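Local atomic coordinates of formyltransferase PseJ (Anoxybacillus kamchatkensis G10, PDB entry 6EDK), a protein that belongs to the formyl transferase family and has a domain built on a mixed beta-sheet flanked by helices. Residues D40-F45 / E164-I169; I133-E138 / E159-E164. All blocks are in the same frame, centred on the assembly; numbering follows the deposited sequence.

Contact 1: residues D40-F45 / E164-I169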
loop_
_atom_site.group_PDB
_atom_site.type_symbol
_atom_site.label_atom_id
_atom_site.label_comp_id
_atom_site.label_asym_id
_atom_site.label_seq_id
_atom_site.Cartn_x
_atom_site.Cartn_y
_atom_site.Cartn_z
ATOM N N ASP A 40 -8.776 14.128 -7.588
ATOM C CA ASP A 40 -8.953 15.563 -7.367
ATOM C C ASP A 40 -7.824 16.152 -6.551
ATOM O O ASP A 40 -7.388 17.273 -6.807
ATOM C CB ASP A 40 -10.282 15.846 -6.644
ATOM C CG ASP A 40 -11.466 15.658 -7.516
ATOM O OD1 ASP A 40 -11.319 15.658 -8.756
ATOM O OD2 ASP A 40 -12.565 15.502 -6.961
ATOM N N PHE A 41 -7.393 15.448 -5.481
ATOM C CA PHE A 41 -6.304 15.965 -4.657
ATOM C C PHE A 41 -5.052 16.167 -5.496
ATOM O O PHE A 41 -4.391 17.216 -5.439
ATOM C CB PHE A 41 -6.001 14.959 -3.472
ATOM C CG PHE A 41 -4.756 15.306 -2.695
ATOM C CD1 PHE A 41 -4.792 16.260 -1.687
ATOM C CD2 PHE A 41 -3.571 14.647 -2.918
ATOM C CE1 PHE A 41 -3.652 16.605 -0.955
ATOM C CE2 PHE A 41 -2.427 14.982 -2.203
ATOM C CZ PHE A 41 -2.457 15.938 -1.219
ATOM N N LEU A 42 -4.734 15.183 -6.306
ATOM C CA LEU A 42 -3.515 15.254 -7.091
ATOM C C LEU A 42 -3.627 16.380 -8.151
ATOM O O LEU A 42 -2.666 17.104 -8.393
ATOM C CB LEU A 42 -3.279 13.921 -7.797
ATOM C CG LEU A 42 -2.871 12.755 -6.867
ATOM C CD1 LEU A 42 -2.821 11.462 -7.663
ATOM C CD2 LEU A 42 -1.549 13.064 -6.260
ATOM N N GLU A 43 -4.807 16.527 -8.719
ATOM C CA GLU A 43 -5.004 17.568 -9.734
ATOM C C GLU A 43 -4.994 18.953 -9.130
ATOM O O GLU A 43 -4.663 19.899 -9.834
ATOM C CB GLU A 43 -6.309 17.326 -10.466
ATOM C CG GLU A 43 -6.229 16.166 -11.446
ATOM C CD GLU A 43 -7.559 15.863 -12.139
ATOM O OE1 GLU A 43 -8.627 16.373 -11.711
ATOM O OE2 GLU A 43 -7.536 15.075 -13.103
ATOM N N SER A 44 -5.284 19.101 -7.827
ATOM C CA SER A 44 -5.139 20.408 -7.202
ATOM C C SER A 44 -3.697 20.856 -7.105
ATOM O O SER A 44 -3.465 21.979 -6.667
ATOM C CB SER A 44 -5.833 20.420 -5.789
ATOM O OG SER A 44 -5.111 19.691 -4.820
ATOM N N PHE A 45 -2.713 20.019 -7.465
ATOM C CA PHE A 45 -1.321 20.466 -7.588
ATOM C C PHE A 45 -0.962 20.811 -9.047
ATOM O O PHE A 45 0.228 21.008 -9.356
ATOM C CB PHE A 45 -0.340 19.417 -7.064
ATOM C CG PHE A 45 -0.415 19.220 -5.541
ATOM C CD1 PHE A 45 -1.426 18.441 -4.983
ATOM C CD2 PHE A 45 0.493 19.827 -4.700
ATOM C CE1 PHE A 45 -1.524 18.290 -3.582
ATOM C CE2 PHE A 45 0.419 19.667 -3.283
ATOM C CZ PHE A 45 -0.570 18.907 -2.737
ATOM N N GLU A 164 -0.408 14.016 3.597
ATOM C CA GLU A 164 0.515 14.802 4.405
ATOM C C GLU A 164 1.872 14.918 3.759
ATOM O O GLU A 164 2.495 15.995 3.824
ATOM C CB GLU A 164 0.663 14.207 5.800
ATOM C CG GLU A 164 1.672 14.884 6.695
ATOM C CD GLU A 164 1.673 14.267 8.088
ATOM O OE1 GLU A 164 0.784 13.404 8.366
ATOM O OE2 GLU A 164 2.519 14.681 8.895
ATOM N N TYR A 165 2.346 13.863 3.105
ATOM C CA TYR A 165 3.734 13.872 2.611
ATOM C C TYR A 165 3.849 14.066 1.100
ATOM O O TYR A 165 4.946 14.314 0.604
ATOM C CB TYR A 165 4.470 12.584 3.013
ATOM C CG TYR A 165 4.922 12.593 4.448
ATOM C CD1 TYR A 165 6.118 13.156 4.824
ATOM C CD2 TYR A 165 4.116 12.080 5.450
ATOM C CE1 TYR A 165 6.526 13.190 6.130
ATOM C CE2 TYR A 165 4.557 12.088 6.830
ATOM C CZ TYR A 165 5.772 12.660 7.126
ATOM O OH TYR A 165 6.246 12.720 8.428
ATOM N N TRP A 166 2.743 13.998 0.370
ATOM C CA TRP A 166 2.849 14.161 -1.075
ATOM C C TRP A 166 3.503 15.471 -1.495
ATOM O O TRP A 166 4.296 15.428 -2.444
ATOM C CB TRP A 166 1.474 14.073 -1.683
ATOM C CG TRP A 166 1.453 14.251 -3.222
ATOM C CD1 TRP A 166 0.762 15.246 -3.905
ATOM C CD2 TRP A 166 2.114 13.463 -4.195
ATOM N NE1 TRP A 166 0.972 15.091 -5.269
ATOM C CE2 TRP A 166 1.786 14.006 -5.474
ATOM C CE3 TRP A 166 2.944 12.352 -4.141
ATOM C CZ2 TRP A 166 2.257 13.460 -6.634
ATOM C CZ3 TRP A 166 3.413 11.818 -5.306
ATOM C CH2 TRP A 166 3.046 12.364 -6.548
ATOM N N PRO A 167 3.239 16.620 -0.871
ATOM C CA PRO A 167 3.978 17.850 -1.287
ATOM C C PRO A 167 5.486 17.683 -1.313
ATOM O O PRO A 167 6.146 18.316 -2.138
ATOM C CB PRO A 167 3.557 18.900 -0.258
ATOM C CG PRO A 167 2.167 18.460 0.196
ATOM C CD PRO A 167 2.264 16.924 0.213
ATOM N N LEU A 168 6.053 16.876 -0.427
ATOM C CA LEU A 168 7.469 16.558 -0.464
ATOM C C LEU A 168 7.777 15.473 -1.480
ATOM O O LEU A 168 8.727 15.607 -2.244
ATOM C CB LEU A 168 7.951 16.136 0.936
ATOM C CG LEU A 168 7.862 17.236 2.014
ATOM C CD1 LEU A 168 8.105 16.672 3.394
ATOM C CD2 LEU A 168 8.864 18.369 1.750
ATOM N N ILE A 169 7.022 14.351 -1.463
ATOM C CA ILE A 169 7.309 13.262 -2.381
ATOM C C ILE A 169 7.249 13.756 -3.823
ATOM O O ILE A 169 8.022 13.329 -4.686
ATOM C CB ILE A 169 6.312 12.106 -2.178
ATOM C CG1 ILE A 169 6.444 11.584 -0.772
ATOM C CG2 ILE A 169 6.572 11.002 -3.227
ATOM C CD1 ILE A 169 5.319 10.569 -0.401
HETATM O O HOH W 1 -0.053 16.133 -7.780
#
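Trp-166 meets Phe-41 and Phe-45 in an aromatic cluster that joins helix 36-43 and the residues after it to the end of helix 147-169 in the formyl transferase fold. Leu-42 packs on the indole beside this cluster. CG of Trp-166 lies anti to the backbone N (chi1 179°), on a CB that points toward 40-45. The five-membered ring takes CD2 of Leu-42 over one face, a CH-pi contact 3.7 Å from that methyl to the ring centroid. The edge of the same ring points at a face of Phe-45. This T-shaped pair has planes at 89° and centroids 5.0 Å apart, and CD1 of Trp-166 sits off-centre over the phenyl ring. Phe-41 comes in obliquely, with its CE2 3.6 Å from Trp-166 CD1. The two phenylalanines also touch each other, CE1 of Phe-45 lying over a face of Phe-41. CG of Pro-167 comes obliquely to the Phe-45 ring, 4.0 Å from CZ.

No direct hydrogen bond crosses between the segments. Beyond this shell, Phe-162 and Phe-68 pack against the indole, and Ile-70 of strand 68-71 touches both Leu-42 and Trp-166. Phe-45 N is bonded to Leu-42 O. A water near the indole plane satisfies the polar edge of Trp-166: it accepts from NE1 at 2.9 Å and donates to Leu-42 O.

Contact 2: residues I133-E138 / E159-E164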
loop_
_atom_site.group_PDB
_atom_site.type_symbol
_atom_site.label_atom_id
_atom_site.label_comp_id
_atom_site.label_asym_id
_atom_site.label_seq_id
_atom_site.Cartn_x
_atom_site.Cartn_y
_atom_site.Cartn_z
ATOM N N ILE A 133 11.598 2.162 1.881
ATOM C CA ILE A 133 10.570 2.811 2.693
ATOM C C ILE A 133 10.726 4.318 2.625
ATOM O O ILE A 133 11.838 4.862 2.806
ATOM C CB ILE A 133 10.639 2.326 4.156
ATOM C CG1 ILE A 133 10.263 0.858 4.226
ATOM C CG2 ILE A 133 9.651 3.215 4.965
ATOM C CD1 ILE A 133 10.415 0.245 5.681
ATOM N N ILE A 134 9.602 5.012 2.380
ATOM C CA ILE A 134 9.568 6.465 2.333
ATOM C C ILE A 134 9.083 7.048 3.652
ATOM O O ILE A 134 9.781 7.869 4.264
ATOM C CB ILE A 134 8.688 6.958 1.158
ATOM C CG1 ILE A 134 9.362 6.599 -0.182
ATOM C CG2 ILE A 134 8.460 8.411 1.224
ATOM C CD1 ILE A 134 8.371 6.500 -1.375
ATOM N N VAL A 135 7.909 6.604 4.105
ATOM C CA VAL A 135 7.392 6.964 5.427
ATOM C C VAL A 135 6.471 5.861 5.907
ATOM O O VAL A 135 5.835 5.187 5.107
ATOM C CB VAL A 135 6.583 8.263 5.447
ATOM C CG1 VAL A 135 7.522 9.424 5.219
ATOM C CG2 VAL A 135 5.486 8.272 4.375
ATOM N N GLN A 136 6.377 5.705 7.227
ATOM C CA GLN A 136 5.452 4.740 7.781
ATOM C C GLN A 136 4.820 5.344 9.018
ATOM O O GLN A 136 5.289 6.371 9.535
ATOM C CB GLN A 136 6.148 3.421 8.247
ATOM C CG GLN A 136 7.372 3.039 7.609
ATOM C CD GLN A 136 7.933 1.752 8.194
ATOM O OE1 GLN A 136 8.900 1.748 8.986
ATOM N NE2 GLN A 136 7.283 0.679 7.858
ATOM N N ARG A 137 3.758 4.672 9.508
ATOM C CA ARG A 137 3.128 5.095 10.764
ATOM C C ARG A 137 2.564 3.924 11.497
ATOM O O ARG A 137 1.888 3.088 10.910
ATOM C CB ARG A 137 2.033 6.137 10.490
ATOM C CG ARG A 137 1.382 6.634 11.744
ATOM C CD ARG A 137 0.622 7.891 11.456
ATOM N NE ARG A 137 1.617 8.900 11.028
ATOM C CZ ARG A 137 1.304 10.099 10.533
ATOM N NH1 ARG A 137 0.020 10.490 10.426
ATOM N NH2 ARG A 137 2.243 10.924 10.197
ATOM N N GLU A 138 2.768 3.890 12.809
ATOM C CA GLU A 138 2.123 2.804 13.555
ATOM C C GLU A 138 0.659 3.165 13.819
ATOM O O GLU A 138 0.290 4.329 13.905
ATOM C CB GLU A 138 2.859 2.578 14.917
ATOM C CG GLU A 138 2.276 1.432 15.699
ATOM C CD GLU A 138 2.883 1.256 17.109
ATOM O OE1 GLU A 138 3.356 2.237 17.657
ATOM O OE2 GLU A 138 2.808 0.122 17.632
ATOM N N GLU A 159 -4.160 7.093 3.744
ATOM C CA GLU A 159 -4.619 8.206 2.885
ATOM C C GLU A 159 -4.213 9.506 3.501
ATOM O O GLU A 159 -3.691 10.377 2.825
ATOM C CB GLU A 159 -6.100 8.099 2.666
ATOM C CG GLU A 159 -6.501 6.766 1.955
ATOM C CD GLU A 159 -7.972 6.493 1.837
ATOM O OE1 GLU A 159 -8.809 7.305 2.302
ATOM O OE2 GLU A 159 -8.357 5.421 1.258
ATOM N N LYS A 160 -4.356 9.638 4.829
ATOM C CA LYS A 160 -3.818 10.822 5.493
ATOM C C LYS A 160 -2.324 10.961 5.320
ATOM O O LYS A 160 -1.818 12.055 5.089
ATOM C CB LYS A 160 -4.198 10.732 6.978
ATOM C CG LYS A 160 -3.859 11.948 7.787
ATOM C CD LYS A 160 -4.260 11.828 9.282
ATOM C CE LYS A 160 -3.825 13.111 9.994
ATOM N NZ LYS A 160 -3.674 12.920 11.463
ATOM N N LEU A 161 -1.568 9.887 5.556
ATOM C CA LEU A 161 -0.115 9.949 5.494
ATOM C C LEU A 161 0.347 10.330 4.086
ATOM O O LEU A 161 1.290 11.113 3.905
ATOM C CB LEU A 161 0.448 8.550 5.858
ATOM C CG LEU A 161 1.954 8.370 5.936
ATOM C CD1 LEU A 161 2.572 9.176 7.073
ATOM C CD2 LEU A 161 2.336 6.891 6.109
ATOM N N PHE A 162 -0.368 9.819 3.095
ATOM C CA PHE A 162 -0.014 10.140 1.695
ATOM C C PHE A 162 -0.192 11.637 1.444
ATOM O O PHE A 162 0.703 12.329 0.915
ATOM C CB PHE A 162 -0.902 9.360 0.761
ATOM C CG PHE A 162 -0.681 9.794 -0.678
ATOM C CD1 PHE A 162 0.450 9.444 -1.311
ATOM C CD2 PHE A 162 -1.574 10.665 -1.247
ATOM C CE1 PHE A 162 0.687 9.925 -2.619
ATOM C CE2 PHE A 162 -1.319 11.170 -2.549
ATOM C CZ PHE A 162 -0.192 10.775 -3.157
ATOM N N MET A 163 -1.368 12.145 1.806
ATOM C CA MET A 163 -1.641 13.583 1.536
ATOM C C MET A 163 -0.741 14.456 2.363
ATOM O O MET A 163 -0.358 15.553 1.915
ATOM C CB MET A 163 -3.102 13.920 1.821
ATOM C CG MET A 163 -4.094 13.284 0.846
ATOM S SD MET A 163 -5.857 13.744 0.858
ATOM C CE MET A 163 -6.378 12.946 2.390
ATOM N N GLU A 164 -0.408 14.016 3.597
ATOM C CA GLU A 164 0.515 14.802 4.405
ATOM C C GLU A 164 1.872 14.918 3.759
ATOM O O GLU A 164 2.495 15.995 3.824
ATOM C CB GLU A 164 0.663 14.207 5.800
ATOM C CG GLU A 164 1.672 14.884 6.695
ATOM C CD GLU A 164 1.673 14.267 8.088
ATOM O OE1 GLU A 164 0.784 13.404 8.366
ATOM O OE2 GLU A 164 2.519 14.681 8.895
#
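Strand 133-138 and helix 159-164 run roughly antiparallel, their N-to-C directions 142° apart and their axes 9.5 Å apart at closest approach. The helix packs across an outermost strand of the mixed sheet of the formyl transferase fold. Next to this strand lies 118-123, and a classic beta bulge places Ile-134 and Val-135 both opposite Ile-121. Leu-161 points from the helix at the strand and packs on Val-135 and Arg-137. Its CD2 lies 3.9 Å from CG2 of Val-135, and the two side chains lie alongside each other and point opposite ways. The other methyl, CD1, sits over one face of the Arg-137 guanidinium, off-centre and 3.6 Å from NH2. Val-119 of the neighbouring strand also touches Leu-161.

Arg-137 starts extended, with CG anti to the backbone N (chi1 -178°). The chain then bends at chi3. Glu-164 comes to the edge of the guanidinium. Gln-136 points the other way, and its NE2 bonds Leu-98 O and Thr-120 OG1. NZ of Lys-160 lies 4.5 Å from NH1 of Arg-137. The Glu-164 carboxylate may offset part of this like-charge repulsion. The salt bridge is long and its hydrogen bond weak: Arg-137 NH2 to Glu-164 OE1 is 3.4 Å, with the guanidinium and carboxylate planes turned 57° apart.

How the contacts relate
Both contacts use helix 147-169, and their centres are 12 Å apart. Contact 1 ties the end of this helix to helix 36-43, whereas contact 2 sets the preceding turns against strand 133-138. Glu-164 belongs to both ranges but makes its contact with Arg-137. The two contacts also touch directly. Phe-41 CZ of contact 1 meets Met-163 CB of contact 2 at 3.7 Å, and Leu-42 CD2 lies 4.1 Å from Phe-162 CZ. Tyr-165 CE1 also reaches Val-135 CG1 at 4.0 Å. Contact 2 stands back from the ligand pocket: the side chain of Gln-136 is about 13 Å from the bound 1YA.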